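Local coordinates for protein transcriptional regulator, Crp/Fnr family (Eubacterium rectale ATCC 33656, PDB 3DV8) that probably regulates transcription by binding DNA through a helix-turn-helix domain joined to a cyclic nucleotide-binding domain, as in other Crp/Fnr family proteins, at residues Ser147-Phe155 and His178-Met189. Sequence-based numbering, arbitrary orientation.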
loop_
_atom_site.group_PDB
_atom_site.type_symbol
_atom_site.label_atom_id
_atom_site.label_comp_id
_atom_site.label_asym_id
_atom_site.label_seq_id
_atom_site.Cartn_x
_atom_site.Cartn_y
_atom_site.Cartn_z
ATOM N N SER A 147 -14.522 6.860 -10.000
ATOM C CA SER A 147 -14.606 8.329 -10.146
ATOM C C SER A 147 -15.036 9.023 -8.840
ATOM O O SER A 147 -15.616 8.391 -7.955
ATOM C CB SER A 147 -15.554 8.699 -11.290
ATOM O OG SER A 147 -16.785 8.022 -11.148
ATOM N N LEU A 148 -14.769 10.332 -8.760
ATOM C CA LEU A 148 -14.963 11.128 -7.529
ATOM C C LEU A 148 -16.394 11.114 -6.989
ATOM O O LEU A 148 -16.573 11.025 -5.776
ATOM C CB LEU A 148 -14.435 12.563 -7.693
ATOM C CG LEU A 148 -14.312 13.446 -6.439
ATOM C CD1 LEU A 148 -13.404 12.855 -5.361
ATOM C CD2 LEU A 148 -13.809 14.824 -6.841
ATOM N N ASP A 149 -17.390 11.185 -7.876
ATOM C CA ASP A 149 -18.808 11.085 -7.475
ATOM C C ASP A 149 -19.083 9.773 -6.709
ATOM O O ASP A 149 -19.768 9.788 -5.680
ATOM C CB ASP A 149 -19.790 11.252 -8.670
ATOM C CG ASP A 149 -19.606 10.201 -9.778
ATOM O OD1 ASP A 149 -18.469 9.734 -10.004
ATOM O OD2 ASP A 149 -20.606 9.866 -10.447
ATOM N N LYS A 150 -18.508 8.665 -7.182
ATOM C CA LYS A 150 -18.681 7.361 -6.534
ATOM C C LYS A 150 -17.982 7.282 -5.181
ATOM O O LYS A 150 -18.523 6.708 -4.234
ATOM C CB LYS A 150 -18.228 6.225 -7.453
ATOM C CG LYS A 150 -19.070 6.135 -8.708
ATOM C CD LYS A 150 -18.887 4.835 -9.462
ATOM C CE LYS A 150 -17.970 4.934 -10.647
ATOM N NZ LYS A 150 -18.621 5.615 -11.828
ATOM N N ARG A 151 -16.807 7.901 -5.089
ATOM C CA ARG A 151 -16.014 7.921 -3.855
ATOM C C ARG A 151 -16.636 8.814 -2.781
ATOM O O ARG A 151 -16.575 8.470 -1.602
ATOM C CB ARG A 151 -14.563 8.314 -4.157
ATOM C CG ARG A 151 -13.892 7.293 -5.079
ATOM C CD ARG A 151 -12.481 7.627 -5.462
ATOM N NE ARG A 151 -11.619 7.698 -4.286
ATOM C CZ ARG A 151 -10.848 8.725 -3.908
ATOM N NH1 ARG A 151 -10.681 9.822 -4.650
ATOM N NH2 ARG A 151 -10.155 8.597 -2.773
ATOM N N VAL A 152 -17.218 9.948 -3.189
ATOM C CA VAL A 152 -17.957 10.834 -2.279
ATOM C C VAL A 152 -19.190 10.067 -1.769
ATOM O O VAL A 152 -19.424 10.023 -0.562
ATOM C CB VAL A 152 -18.353 12.202 -2.936
ATOM C CG1 VAL A 152 -19.243 13.039 -1.998
ATOM C CG2 VAL A 152 -17.104 12.992 -3.315
ATOM N N ALA A 153 -19.943 9.453 -2.690
ATOM C CA ALA A 153 -21.092 8.591 -2.359
ATOM C C ALA A 153 -20.703 7.493 -1.354
ATOM O O ALA A 153 -21.409 7.253 -0.366
ATOM C CB ALA A 153 -21.648 7.957 -3.613
ATOM N N SER A 154 -19.567 6.858 -1.602
ATOM C CA SER A 154 -19.034 5.809 -0.727
ATOM C C SER A 154 -18.665 6.325 0.673
ATOM O O SER A 154 -18.920 5.648 1.673
ATOM C CB SER A 154 -17.803 5.168 -1.380
ATOM O OG SER A 154 -17.366 4.060 -0.629
ATOM N N PHE A 155 -18.058 7.513 0.730
ATOM C CA PHE A 155 -17.680 8.134 1.998
ATOM C C PHE A 155 -18.915 8.527 2.824
ATOM O O PHE A 155 -18.955 8.263 4.038
ATOM C CB PHE A 155 -16.765 9.345 1.791
ATOM C CG PHE A 155 -16.498 10.100 3.051
ATOM C CD1 PHE A 155 -15.495 9.682 3.918
ATOM C CD2 PHE A 155 -17.306 11.198 3.415
ATOM C CE1 PHE A 155 -15.269 10.352 5.131
ATOM C CE2 PHE A 155 -17.097 11.883 4.626
ATOM C CZ PHE A 155 -16.062 11.474 5.478
ATOM N N HIS A 178 -10.255 13.613 3.449
ATOM C CA HIS A 178 -10.440 12.154 3.452
ATOM C C HIS A 178 -10.136 11.509 2.100
ATOM O O HIS A 178 -9.508 10.456 2.055
ATOM C CB HIS A 178 -11.858 11.752 3.886
ATOM C CG HIS A 178 -12.047 11.717 5.364
ATOM N ND1 HIS A 178 -11.307 10.882 6.172
ATOM C CD2 HIS A 178 -12.915 12.363 6.179
ATOM C CE1 HIS A 178 -11.690 11.035 7.424
ATOM N NE2 HIS A 178 -12.670 11.922 7.457
ATOM N N LEU A 179 -10.567 12.161 1.019
ATOM C CA LEU A 179 -10.468 11.640 -0.343
ATOM C C LEU A 179 -9.268 12.082 -1.195
ATOM O O LEU A 179 -9.099 11.564 -2.297
ATOM C CB LEU A 179 -11.765 12.004 -1.100
ATOM C CG LEU A 179 -13.100 11.571 -0.477
ATOM C CD1 LEU A 179 -14.238 12.056 -1.346
ATOM C CD2 LEU A 179 -13.185 10.062 -0.286
ATOM N N GLY A 180 -8.425 12.997 -0.719
ATOM C CA GLY A 180 -7.333 13.508 -1.553
ATOM C C GLY A 180 -7.811 14.471 -2.630
ATOM O O GLY A 180 -7.204 14.530 -3.697
ATOM N N SER A 181 -8.875 15.234 -2.348
ATOM C CA SER A 181 -9.447 16.215 -3.280
ATOM C C SER A 181 -9.305 17.637 -2.708
ATOM O O SER A 181 -8.666 17.823 -1.663
ATOM C CB SER A 181 -10.914 15.870 -3.541
ATOM O OG SER A 181 -11.433 16.661 -4.598
ATOM N N HIS A 182 -9.830 18.630 -3.432
ATOM C CA HIS A 182 -9.847 20.040 -2.988
ATOM C C HIS A 182 -11.273 20.388 -2.563
ATOM O O HIS A 182 -12.221 19.872 -3.147
ATOM C CB HIS A 182 -9.353 20.976 -4.102
ATOM C CG HIS A 182 -9.207 22.412 -3.686
ATOM N ND1 HIS A 182 -10.141 23.380 -3.999
ATOM C CD2 HIS A 182 -8.225 23.047 -2.999
ATOM C CE1 HIS A 182 -9.746 24.544 -3.513
ATOM N NE2 HIS A 182 -8.585 24.370 -2.904
ATOM N N ARG A 183 -11.406 21.256 -1.551
ATOM C CA ARG A 183 -12.709 21.687 -0.987
ATOM C C ARG A 183 -13.725 22.146 -2.052
ATOM O O ARG A 183 -14.896 21.739 -2.020
ATOM C CB ARG A 183 -12.514 22.842 0.007
ATOM C CG ARG A 183 -13.790 23.243 0.794
ATOM C CD ARG A 183 -13.844 24.729 1.128
ATOM N NE ARG A 183 -13.920 25.543 -0.097
ATOM C CZ ARG A 183 -15.033 25.866 -0.777
ATOM N NH1 ARG A 183 -16.252 25.480 -0.382
ATOM N NH2 ARG A 183 -14.928 26.610 -1.884
ATOM N N GLU A 184 -13.263 23.013 -2.953
ATOM C CA GLU A 184 -14.071 23.557 -4.050
ATOM C C GLU A 184 -14.680 22.445 -4.926
ATOM O O GLU A 184 -15.846 22.544 -5.308
ATOM C CB GLU A 184 -13.236 24.552 -4.882
ATOM C CG GLU A 184 -13.983 25.264 -6.017
ATOM C CD GLU A 184 -15.009 26.308 -5.551
ATOM O OE1 GLU A 184 -14.577 27.408 -5.140
ATOM O OE2 GLU A 184 -16.240 26.059 -5.658
ATOM N N VAL A 185 -13.898 21.401 -5.219
ATOM C CA VAL A 185 -14.374 20.241 -6.007
ATOM C C VAL A 185 -15.423 19.440 -5.211
ATOM O O VAL A 185 -16.404 18.970 -5.787
ATOM C CB VAL A 185 -13.211 19.299 -6.464
ATOM C CG1 VAL A 185 -13.738 18.165 -7.316
ATOM C CG2 VAL A 185 -12.171 20.060 -7.257
ATOM N N ILE A 186 -15.202 19.285 -3.901
ATOM C CA ILE A 186 -16.140 18.590 -3.010
ATOM C C ILE A 186 -17.450 19.389 -2.932
ATOM O O ILE A 186 -18.521 18.812 -3.094
ATOM C CB ILE A 186 -15.558 18.344 -1.567
ATOM C CG1 ILE A 186 -14.317 17.441 -1.597
ATOM C CG2 ILE A 186 -16.609 17.720 -0.641
ATOM C CD1 ILE A 186 -14.533 16.036 -2.138
ATOM N N THR A 187 -17.360 20.704 -2.708
ATOM C CA THR A 187 -18.553 21.583 -2.665
ATOM C C THR A 187 -19.379 21.491 -3.955
ATOM O O THR A 187 -20.601 21.396 -3.890
ATOM C CB THR A 187 -18.180 23.052 -2.429
ATOM O OG1 THR A 187 -17.360 23.134 -1.267
ATOM C CG2 THR A 187 -19.428 23.914 -2.231
ATOM N N ARG A 188 -18.688 21.493 -5.102
ATOM C CA ARG A 188 -19.312 21.374 -6.438
ATOM C C ARG A 188 -20.081 20.044 -6.534
ATOM O O ARG A 188 -21.226 20.010 -7.017
ATOM C CB ARG A 188 -18.250 21.366 -7.556
ATOM C CG ARG A 188 -18.600 22.156 -8.823
ATOM C CD ARG A 188 -17.849 23.504 -8.859
ATOM N NE ARG A 188 -16.398 23.285 -8.997
ATOM C CZ ARG A 188 -15.442 24.224 -8.951
ATOM N NH1 ARG A 188 -15.734 25.515 -8.747
ATOM N NH2 ARG A 188 -14.154 23.858 -9.081
HETATM N N MSE A 189 -19.426 18.974 -6.056
HETATM C CA MSE A 189 -19.963 17.608 -6.053
HETATM C C MSE A 189 -21.170 17.442 -5.141
HETATM O O MSE A 189 -22.119 16.745 -5.517
HETATM C CB MSE A 189 -18.888 16.598 -5.621
HETATM C CG MSE A 189 -19.242 15.141 -5.866
HETATM SE SE MSE A 189 -19.376 14.757 -7.771
HETATM C CE MSE A 189 -17.493 15.017 -8.315
#
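Leu-179 is a knob set in a hole formed by Leu-148, Arg-151, Val-152 and Phe-155 of helix 148-163. It ends the first helix of the Crp-like helix-turn-helix, helix 172-179. Gly-180, with positive phi, begins the turn to helix 183-195, which in this family is the recognition helix that probably reads DNA. The CD1 methyl of Leu-179 lies 3.6 Å from Val-152 CG2, the two side chains crossing at about a right angle. The same CG2 also meets Ile-186 CD1 and Met-189 CG, so one methyl touches both helices of the motif. Segments 148-155 and 183-189 cross at -80°, with axes 10.9 Å apart. With CG anti to the backbone N (chi1 -169°), Leu-148 extends toward helix 183-195, where its CD2 meets Val-185 CG1. Met-189, a selenomethionine, bends at chi2 and chi3. This lays its SE 3.6 Å from Asp-149 CB and its CE near Leu-148 CB. About two turns further along helix 148-163, Phe-155 CE1 sits over one face of the His-178 ring, 3.3 Å from His-178 CD2, with the ring planes at 35°. His-178 ND1 is hydrogen-bonded to Thr-68 OG1 of strand 66-72, linking the motif to the cyclic nucleotide-binding domain. At the polar edge, Leu-179 O lies in the guanidinium plane of Arg-151. It accepts a hydrogen bond from Arg-151 NH2 at 3.2 Å and a weak one from Arg-151 NH1 at 3.3 Å. A leucine at Arg-151 would probably leave this carbonyl, at its helix end, without either side-chain donor. Arg-151 NE is hydrogen-bonded to Gln-142 OE1.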